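Long-range contacts in hypothetical protein (Legionella pneumophila subsp. pneumophila, PDB 4G2A), which is of unknown function but combines a DUF4424 region with a YARHG domain and may bind a nutrient: residues A[22-27]-A[49-54]; A[172-177]-A[219-224]; A[199-204]-A[225-230]. All blocks are in the same frame, centred on the assembly; numbering follows the deposited sequence.

Interaction 1 (A[22-27]-A[49-54]); sequences KMVSEL and NFTFKN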
loop_
_atom_site.group_PDB
_atom_site.type_symbol
_atom_site.label_atom_id
_atom_site.label_comp_id
_atom_site.label_asym_id
_atom_site.label_seq_id
_atom_site.Cartn_x
_atom_site.Cartn_y
_atom_site.Cartn_z
ATOM N N LYS A 22 20.062 -10.210 17.204
ATOM C CA LYS A 22 19.526 -8.851 17.095
ATOM C C LYS A 22 19.432 -8.432 15.640
ATOM O O LYS A 22 20.261 -8.818 14.820
ATOM C CB LYS A 22 20.306 -7.826 17.952
ATOM C CG LYS A 22 21.762 -7.592 17.606
ATOM C CD LYS A 22 22.397 -6.592 18.585
ATOM C CE LYS A 22 23.810 -6.219 18.189
ATOM N NZ LYS A 22 24.483 -5.362 19.207
HETATM N N MSE A 23 18.370 -7.693 15.314
HETATM C CA MSE A 23 18.127 -7.157 13.978
HETATM C C MSE A 23 18.813 -5.813 13.945
HETATM O O MSE A 23 18.461 -4.955 14.742
HETATM C CB MSE A 23 16.624 -7.079 13.717
HETATM C CG MSE A 23 16.289 -7.085 12.255
HETATM SE SE MSE A 23 14.418 -6.672 12.018
HETATM C CE MSE A 23 13.712 -8.420 11.853
ATOM N N VAL A 24 19.874 -5.656 13.147
ATOM C CA VAL A 24 20.659 -4.433 13.214
ATOM C C VAL A 24 20.329 -3.428 12.099
ATOM O O VAL A 24 20.573 -2.238 12.284
ATOM C CB VAL A 24 22.180 -4.707 13.315
ATOM C CG1 VAL A 24 22.536 -5.295 14.679
ATOM C CG2 VAL A 24 22.658 -5.622 12.203
ATOM N N SER A 25 19.753 -3.881 10.978
ATOM C CA SER A 25 19.370 -2.991 9.884
ATOM C C SER A 25 18.385 -3.664 8.942
ATOM O O SER A 25 18.345 -4.887 8.849
ATOM C CB SER A 25 20.592 -2.512 9.098
ATOM O OG SER A 25 21.002 -3.461 8.125
ATOM N N GLU A 26 17.570 -2.847 8.271
ATOM C CA GLU A 26 16.585 -3.264 7.265
ATOM C C GLU A 26 16.580 -2.254 6.130
ATOM O O GLU A 26 16.867 -1.075 6.343
ATOM C CB GLU A 26 15.155 -3.408 7.839
ATOM C CG GLU A 26 14.998 -4.165 9.160
ATOM C CD GLU A 26 15.458 -3.377 10.374
ATOM O OE1 GLU A 26 15.106 -2.182 10.482
ATOM O OE2 GLU A 26 16.245 -3.931 11.175
ATOM N N LEU A 27 16.281 -2.720 4.928
ATOM C CA LEU A 27 16.184 -1.916 3.720
ATOM C C LEU A 27 14.946 -2.431 3.025
ATOM O O LEU A 27 14.984 -3.507 2.436
ATOM C CB LEU A 27 17.476 -2.059 2.897
ATOM C CG LEU A 27 17.598 -1.262 1.598
ATOM C CD1 LEU A 27 17.663 0.250 1.872
ATOM C CD2 LEU A 27 18.847 -1.684 0.835
ATOM N N ASN A 49 15.680 -6.285 2.683
ATOM C CA ASN A 49 16.938 -6.793 3.160
ATOM C C ASN A 49 16.970 -6.605 4.654
ATOM O O ASN A 49 16.390 -5.648 5.156
ATOM C CB ASN A 49 18.153 -6.149 2.459
ATOM C CG ASN A 49 19.349 -7.068 2.546
ATOM O OD1 ASN A 49 19.495 -7.998 1.751
ATOM N ND2 ASN A 49 20.184 -6.896 3.568
ATOM N N PHE A 50 17.592 -7.555 5.367
ATOM C CA PHE A 50 17.690 -7.564 6.823
ATOM C C PHE A 50 19.058 -8.035 7.226
ATOM O O PHE A 50 19.602 -8.971 6.627
ATOM C CB PHE A 50 16.630 -8.486 7.470
ATOM C CG PHE A 50 15.243 -8.407 6.891
ATOM C CD1 PHE A 50 14.334 -7.455 7.346
ATOM C CD2 PHE A 50 14.848 -9.266 5.873
ATOM C CE1 PHE A 50 13.056 -7.345 6.767
ATOM C CE2 PHE A 50 13.576 -9.158 5.301
ATOM C CZ PHE A 50 12.685 -8.203 5.763
ATOM N N THR A 51 19.607 -7.410 8.256
ATOM C CA THR A 51 20.916 -7.770 8.784
ATOM C C THR A 51 20.678 -8.206 10.213
ATOM O O THR A 51 20.071 -7.468 10.985
ATOM C CB THR A 51 21.902 -6.586 8.635
ATOM O OG1 THR A 51 21.871 -6.084 7.301
ATOM C CG2 THR A 51 23.304 -6.947 8.983
ATOM N N PHE A 52 21.094 -9.413 10.541
ATOM C CA PHE A 52 20.949 -9.998 11.875
ATOM C C PHE A 52 22.298 -10.275 12.461
ATOM O O PHE A 52 23.187 -10.704 11.727
ATOM C CB PHE A 52 20.156 -11.313 11.815
ATOM C CG PHE A 52 18.710 -11.169 11.414
ATOM C CD1 PHE A 52 17.732 -10.915 12.365
ATOM C CD2 PHE A 52 18.321 -11.329 10.092
ATOM C CE1 PHE A 52 16.397 -10.798 11.995
ATOM C CE2 PHE A 52 16.987 -11.216 9.721
ATOM C CZ PHE A 52 16.027 -10.966 10.674
ATOM N N LYS A 53 22.464 -10.070 13.773
ATOM C CA LYS A 53 23.731 -10.383 14.415
ATOM C C LYS A 53 23.558 -11.376 15.588
ATOM O O LYS A 53 22.731 -11.167 16.482
ATOM C CB LYS A 53 24.482 -9.122 14.893
ATOM C CG LYS A 53 25.938 -9.448 15.248
ATOM C CD LYS A 53 26.717 -8.290 15.843
ATOM C CE LYS A 53 27.998 -8.734 16.538
ATOM N NZ LYS A 53 27.755 -9.151 17.956
ATOM N N ASN A 54 24.378 -12.448 15.576
ATOM C CA ASN A 54 24.468 -13.399 16.665
ATOM C C ASN A 54 25.284 -12.723 17.780
ATOM O O ASN A 54 26.448 -12.393 17.561
ATOM C CB ASN A 54 25.119 -14.706 16.198
ATOM C CG ASN A 54 25.274 -15.736 17.301
ATOM O OD1 ASN A 54 24.648 -15.649 18.351
ATOM N ND2 ASN A 54 26.067 -16.758 17.069
HETATM O O HOH W 1 26.547 -7.462 19.927
HETATM O O HOH W 2 19.990 -4.151 5.620
#
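The Phe52 ring is met obliquely by selenomethionine Met23, whose CE lies 3.6 Å from Phe52 CE1. The side chains run side by side in the same direction, and SE stands 5.4 Å from the ring centroid, 45° off its normal, in a Met-aromatic contact. Trp167 also meets this ring. On the same face of the hairpin the Phe50 ring receives Glu26 CG at its edge, near the ring plane, 3.8 Å from CD1; His141 packs against Phe50 edge to face. The Glu26 chain, bent at chi2 (74°), crosses Phe50 at about a right angle, and its OE1 is hydrogen-bonded to Thr175 OG1.

The face of Lys22, Ser25, Asn49, Thr51 and Lys53 is mostly polar. Lys22 and Lys53 lie alongside each other, and one water accepts from both NZ atoms, probably easing the repulsion of like charges. Ser25 OG and Thr51 OG1 come within 2.9 Å.

Six backbone hydrogen bonds join the strands. Thr51 faces two residues at once: its O accepts from Val24 N at 2.8 Å, while its N donates to Ser25 O at 2.9 Å. Val24 (psi -22°) is thus the extra residue of a beta bulge that shifts the register by one, its CG2 3.5 Å from Thr51 CG2. The whole is an antiparallel beta hairpin of strands 21-33 and 43-54, two phenylalanines and Met23 on one face, mostly polar side chains on the other.

Interaction 2 (A[172-177]-A[219-224]); sequences IGHTRL and DLRHFQ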
loop_
_atom_site.group_PDB
_atom_site.type_symbol
_atom_site.label_atom_id
_atom_site.label_comp_id
_atom_site.label_asym_id
_atom_site.label_seq_id
_atom_site.Cartn_x
_atom_site.Cartn_y
_atom_site.Cartn_z
ATOM N N ILE A 172 15.444 -2.352 16.340
ATOM C CA ILE A 172 15.659 -3.166 15.145
ATOM C C ILE A 172 16.742 -2.430 14.304
ATOM O O ILE A 172 16.834 -2.623 13.098
ATOM C CB ILE A 172 14.356 -3.534 14.339
ATOM C CG1 ILE A 172 13.576 -2.306 13.833
ATOM C CG2 ILE A 172 13.461 -4.488 15.126
ATOM C CD1 ILE A 172 12.355 -2.611 12.901
ATOM N N GLY A 173 17.545 -1.590 14.969
ATOM C CA GLY A 173 18.636 -0.829 14.373
ATOM C C GLY A 173 18.243 0.197 13.331
ATOM O O GLY A 173 17.265 0.928 13.514
ATOM N N HIS A 174 19.051 0.279 12.252
ATOM C CA HIS A 174 18.899 1.201 11.133
ATOM C C HIS A 174 17.805 0.734 10.178
ATOM O O HIS A 174 18.036 -0.137 9.353
ATOM C CB HIS A 174 20.226 1.391 10.378
ATOM C CG HIS A 174 20.266 2.638 9.545
ATOM N ND1 HIS A 174 21.378 2.968 8.803
ATOM C CD2 HIS A 174 19.332 3.610 9.381
ATOM C CE1 HIS A 174 21.087 4.116 8.211
ATOM N NE2 HIS A 174 19.863 4.534 8.527
ATOM N N THR A 175 16.622 1.349 10.279
ATOM C CA THR A 175 15.434 1.021 9.508
ATOM C C THR A 175 15.258 1.971 8.334
ATOM O O THR A 175 15.011 3.168 8.518
ATOM C CB THR A 175 14.207 1.031 10.459
ATOM O OG1 THR A 175 14.554 0.285 11.635
ATOM C CG2 THR A 175 12.954 0.446 9.823
ATOM N N ARG A 176 15.379 1.436 7.125
ATOM C CA ARG A 176 15.149 2.231 5.925
ATOM C C ARG A 176 13.927 1.690 5.196
ATOM O O ARG A 176 13.894 0.512 4.833
ATOM C CB ARG A 176 16.384 2.278 5.023
ATOM C CG ARG A 176 17.357 3.349 5.471
ATOM C CD ARG A 176 18.769 2.848 5.649
ATOM N NE ARG A 176 18.801 1.437 6.019
ATOM C CZ ARG A 176 19.817 0.627 5.757
ATOM N NH1 ARG A 176 20.911 1.092 5.161
ATOM N NH2 ARG A 176 19.753 -0.651 6.092
ATOM N N LEU A 177 12.892 2.544 5.043
ATOM C CA LEU A 177 11.632 2.186 4.397
ATOM C C LEU A 177 11.327 3.119 3.241
ATOM O O LEU A 177 11.406 4.343 3.383
ATOM C CB LEU A 177 10.456 2.189 5.399
ATOM C CG LEU A 177 10.650 1.383 6.690
ATOM C CD1 LEU A 177 10.247 2.208 7.902
ATOM C CD2 LEU A 177 9.868 0.080 6.631
ATOM N N ASP A 219 13.912 6.951 7.331
ATOM C CA ASP A 219 15.317 6.594 7.570
ATOM C C ASP A 219 15.567 6.774 9.064
ATOM O O ASP A 219 15.876 7.872 9.529
ATOM C CB ASP A 219 16.256 7.433 6.699
ATOM C CG ASP A 219 17.709 6.981 6.704
ATOM O OD1 ASP A 219 18.079 6.144 7.572
ATOM O OD2 ASP A 219 18.482 7.467 5.849
ATOM N N LEU A 220 15.357 5.687 9.825
ATOM C CA LEU A 220 15.382 5.669 11.291
ATOM C C LEU A 220 16.542 4.837 11.850
ATOM O O LEU A 220 16.794 3.729 11.390
ATOM C CB LEU A 220 14.016 5.130 11.796
ATOM C CG LEU A 220 12.777 5.560 10.947
ATOM C CD1 LEU A 220 11.684 4.504 10.962
ATOM C CD2 LEU A 220 12.270 6.939 11.335
ATOM N N ARG A 221 17.243 5.392 12.841
ATOM C CA ARG A 221 18.398 4.786 13.502
ATOM C C ARG A 221 17.992 4.479 14.920
ATOM O O ARG A 221 17.186 5.223 15.469
ATOM C CB ARG A 221 19.636 5.707 13.433
ATOM C CG ARG A 221 19.973 6.203 12.011
ATOM C CD ARG A 221 21.380 6.757 11.899
ATOM N NE ARG A 221 22.384 5.699 11.779
ATOM C CZ ARG A 221 23.214 5.557 10.748
ATOM N NH1 ARG A 221 23.176 6.413 9.731
ATOM N NH2 ARG A 221 24.097 4.563 10.731
ATOM N N HIS A 222 18.457 3.330 15.480
ATOM C CA HIS A 222 18.095 2.813 16.802
ATOM C C HIS A 222 16.595 2.707 16.963
ATOM O O HIS A 222 16.074 2.905 18.069
ATOM C CB HIS A 222 18.683 3.673 17.926
ATOM C CG HIS A 222 20.085 3.310 18.221
ATOM N ND1 HIS A 222 20.391 2.146 18.897
ATOM C CD2 HIS A 222 21.234 3.934 17.858
ATOM C CE1 HIS A 222 21.714 2.116 18.965
ATOM N NE2 HIS A 222 22.265 3.172 18.348
ATOM N N PHE A 223 15.905 2.352 15.866
ATOM C CA PHE A 223 14.457 2.305 15.804
ATOM C C PHE A 223 13.839 1.271 16.737
ATOM O O PHE A 223 14.035 0.075 16.551
ATOM C CB PHE A 223 13.983 2.066 14.360
ATOM C CG PHE A 223 12.480 2.106 14.133
ATOM C CD1 PHE A 223 11.715 3.171 14.593
ATOM C CD2 PHE A 223 11.847 1.117 13.391
ATOM C CE1 PHE A 223 10.343 3.225 14.348
ATOM C CE2 PHE A 223 10.478 1.174 13.144
ATOM C CZ PHE A 223 9.735 2.228 13.625
ATOM N N GLN A 224 13.098 1.763 17.744
ATOM C CA GLN A 224 12.295 0.977 18.671
ATOM C C GLN A 224 10.945 0.825 17.971
ATOM O O GLN A 224 10.219 1.815 17.870
ATOM C CB GLN A 224 12.182 1.663 20.051
ATOM C CG GLN A 224 13.427 1.514 20.931
ATOM C CD GLN A 224 13.307 2.198 22.281
ATOM O OE1 GLN A 224 13.527 1.592 23.340
ATOM N NE2 GLN A 224 13.001 3.488 22.279
#
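His174 holds its imidazole between two arginine side chains, one from each segment. The guanidinium of Arg221 lies flat on one face, stacked at 3.9 Å between centres with the planes 25° apart and CZ toward the rim of the ring. Arg221 CG reaches over the same face in a CH-pi contact. CD of Arg176 covers the opposite face. In the ring plane, NE2 donates to Asp219 OD1 at 2.6 Å, with the carboxylate nearly coplanar with the imidazole and the oxygen met close to its C-O axis; Leu220 O lies at the same edge, 3.2 Å from CD2. This should restrain both the tilt and the rotation of the imidazole. Arg221 NH1 also forms a salt bridge to a sulfate ion, probably from the crystallisation liquor, while the Arg176 guanidinium turns to strand 21-33, where NH2 binds Glu26 O.

On the other side of the backbone the packing is mainly apolar. Phe223 CG stands anti to its backbone N (chi1 -175°), and the ring runs alongside Ile172, whose CD1 approaches the edge 3.8 Å from CD2. Leu220 CD1 sits over the ring centre, and Thr175 OG1, the partner of Glu26, lies 3.3 Å from Phe223 CB.

Thr175 and Leu220 form an antiparallel hydrogen-bonded pair. Beyond it, Phe223 N binds Gly173 O at 3.1 Å and Ile172 N binds Phe223 O at 2.8 Å. The arrangement is an antiparallel strand pair whose bonding runs on into loop at the 172-173 and 221-224 end, marked by a His-carboxylate hydrogen bond with the Arg221 guanidinium stacked on the imidazole.

Interaction 3 (A[199-204]-A[225-230]); sequences NPTPSG and PQADLS. With SO4 (sulfate ion), chain O.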
loop_
_atom_site.group_PDB
_atom_site.type_symbol
_atom_site.label_atom_id
_atom_site.label_comp_id
_atom_site.label_asym_id
_atom_site.label_seq_id
_atom_site.Cartn_x
_atom_site.Cartn_y
_atom_site.Cartn_z
ATOM N N ASN A 199 -3.024 9.402 9.396
ATOM C CA ASN A 199 -1.650 9.905 9.475
ATOM C C ASN A 199 -0.665 8.787 9.265
ATOM O O ASN A 199 -0.869 7.703 9.806
ATOM C CB ASN A 199 -1.370 10.588 10.792
ATOM C CG ASN A 199 -2.052 11.903 10.937
ATOM O OD1 ASN A 199 -2.400 12.563 9.950
ATOM N ND2 ASN A 199 -2.199 12.339 12.179
ATOM N N PRO A 200 0.392 9.001 8.456
ATOM C CA PRO A 200 1.340 7.900 8.207
ATOM C C PRO A 200 2.129 7.511 9.444
ATOM O O PRO A 200 2.512 8.358 10.239
ATOM C CB PRO A 200 2.258 8.451 7.115
ATOM C CG PRO A 200 1.521 9.651 6.554
ATOM C CD PRO A 200 0.752 10.211 7.690
ATOM N N THR A 201 2.337 6.220 9.625
ATOM C CA THR A 201 3.138 5.697 10.730
ATOM C C THR A 201 4.252 4.808 10.134
ATOM O O THR A 201 4.038 4.248 9.068
ATOM C CB THR A 201 2.291 4.961 11.799
ATOM O OG1 THR A 201 1.884 3.692 11.318
ATOM C CG2 THR A 201 1.112 5.779 12.303
ATOM N N PRO A 202 5.447 4.667 10.755
ATOM C CA PRO A 202 5.913 5.291 12.009
ATOM C C PRO A 202 6.216 6.775 11.810
ATOM O O PRO A 202 5.970 7.299 10.722
ATOM C CB PRO A 202 7.179 4.491 12.330
ATOM C CG PRO A 202 7.688 4.022 10.996
ATOM C CD PRO A 202 6.481 3.788 10.162
ATOM N N SER A 203 6.729 7.466 12.850
ATOM C CA SER A 203 7.123 8.879 12.702
ATOM C C SER A 203 8.357 8.998 11.788
ATOM O O SER A 203 9.097 8.030 11.617
ATOM C CB SER A 203 7.451 9.504 14.064
ATOM O OG SER A 203 6.425 9.339 15.031
ATOM N N GLY A 204 8.581 10.189 11.242
ATOM C CA GLY A 204 9.774 10.491 10.453
ATOM C C GLY A 204 9.698 10.359 8.953
ATOM O O GLY A 204 10.739 10.292 8.303
ATOM N N PRO A 225 10.630 -0.336 17.347
ATOM C CA PRO A 225 9.378 -0.419 16.575
ATOM C C PRO A 225 8.132 -0.465 17.467
ATOM O O PRO A 225 7.749 -1.524 17.993
ATOM C CB PRO A 225 9.571 -1.684 15.746
ATOM C CG PRO A 225 10.468 -2.543 16.586
ATOM C CD PRO A 225 11.374 -1.617 17.321
ATOM N N GLN A 226 7.529 0.724 17.655
ATOM C CA GLN A 226 6.327 0.971 18.446
ATOM C C GLN A 226 5.093 1.067 17.541
ATOM O O GLN A 226 3.963 0.996 18.031
ATOM C CB GLN A 226 6.492 2.263 19.272
ATOM C CG GLN A 226 5.685 2.292 20.584
ATOM C CD GLN A 226 6.175 1.282 21.600
ATOM O OE1 GLN A 226 7.182 1.490 22.287
ATOM N NE2 GLN A 226 5.478 0.157 21.706
ATOM N N ALA A 227 5.309 1.222 16.215
ATOM C CA ALA A 227 4.228 1.295 15.221
ATOM C C ALA A 227 4.612 0.599 13.923
ATOM O O ALA A 227 5.788 0.515 13.575
ATOM C CB ALA A 227 3.856 2.743 14.936
ATOM N N ASP A 228 3.617 0.107 13.211
ATOM C CA ASP A 228 3.826 -0.529 11.914
ATOM C C ASP A 228 3.904 0.513 10.808
ATOM O O ASP A 228 3.639 1.713 11.024
ATOM C CB ASP A 228 2.672 -1.496 11.618
ATOM C CG ASP A 228 2.614 -2.719 12.514
ATOM O OD1 ASP A 228 3.695 -3.257 12.869
ATOM O OD2 ASP A 228 1.495 -3.176 12.813
ATOM N N LEU A 229 4.244 0.065 9.614
ATOM C CA LEU A 229 4.136 0.963 8.484
ATOM C C LEU A 229 2.661 0.970 8.089
ATOM O O LEU A 229 2.054 -0.083 7.850
ATOM C CB LEU A 229 5.048 0.582 7.301
ATOM C CG LEU A 229 4.694 1.247 5.961
ATOM C CD1 LEU A 229 4.963 2.714 6.010
ATOM C CD2 LEU A 229 5.463 0.655 4.859
ATOM N N SER A 230 2.076 2.151 8.122
ATOM C CA SER A 230 0.691 2.376 7.761
ATOM C C SER A 230 0.655 3.605 6.893
ATOM O O SER A 230 0.917 4.711 7.365
ATOM C CB SER A 230 -0.179 2.531 9.005
ATOM O OG SER A 230 -1.536 2.708 8.633
HETATM S S SO4 O . 5.644 12.467 12.233
HETATM O O1 SO4 O . 6.856 12.476 11.416
HETATM O O2 SO4 O . 4.811 13.608 11.881
HETATM O O3 SO4 O . 4.883 11.247 11.998
HETATM O O4 SO4 O . 6.008 12.555 13.651
HETATM O O HOH W 3 -2.185 5.347 9.125
#
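Thr201 and Ser230 form a single antiparallel beta bridge, which ties the loop between strands 185-187 and 206-208 to the start of strand 229-235. The two chains touch over a short length; the peptide before Pro202 is cis, and beyond it Ser203 and Gly204 make no contact with 225-230.

Backbone hydrogen bonds make the bridge itself. Thr201 N donates to Ser230 O at 3.1 Å, lying in the carbonyl plane, and Ser230 N returns a bond to Thr201 O at 3.0 Å from well above the plane of its acceptor. Weaker CA-H...O contacts flank them: Pro200 CA approaches Ser230 O, and Leu229 CA approaches Thr201 O.

One side-chain hydrogen bond reinforces the pair. Thr201 OG1 lies between its own backbone N and carbonyl carbon (chi1 75°), from where it donates to Asp228 O at 2.7 Å. The same hydroxyl oxygen rests 3.3 Å from Ser230 CB, so it spans two residues of the partner. The Asp228 carboxylate takes no part here; its OD1 accepts from the backbone N of Leu161 and Lys162. Pro202 O accepts from Trp218 NE1, linking the loop to strand 215-220.

Apolar contacts are modest. Ala227 CB points toward the loop and meets Thr201 CB at 4.1 Å, while Pro202 CD packs over Leu229 CA. Pro202 also touches Phe223 and Leu220.

A water and a sulfate ion lie at the two ends of the loop segment. The water sits 2.8 Å from both Asn199 O and Ser230 OG and joins the two segments beside Thr201. At the far end, the sulfate, probably from the crystallisation liquor, takes a nearly straight hydrogen bond (168°) from Gly204 N to its O1 at 2.9 Å.

Interactions 1 and 2 share the neighbouring strands 21-33 and 174-180, and Glu26 joins them; Pro202 joins interactions 2 and 3. Interaction 3 has no touch with interaction 1, some 7 Å off at the nearest atoms. All three are partly buried, but differently. Interaction 1 is a continuous strand pair whose buried residues are chiefly aromatic, with lysines and hydroxyls on its more accessible face. Interaction 2 mixes strand and loop, buries Ile172, Thr175 and Leu177, and leaves Asp219 and Arg221 exposed. Interaction 3, nearest the chain centre, is mostly loop held by backbone bonds and one hydroxyl. Pairing thus shortens from hairpin to single bridge.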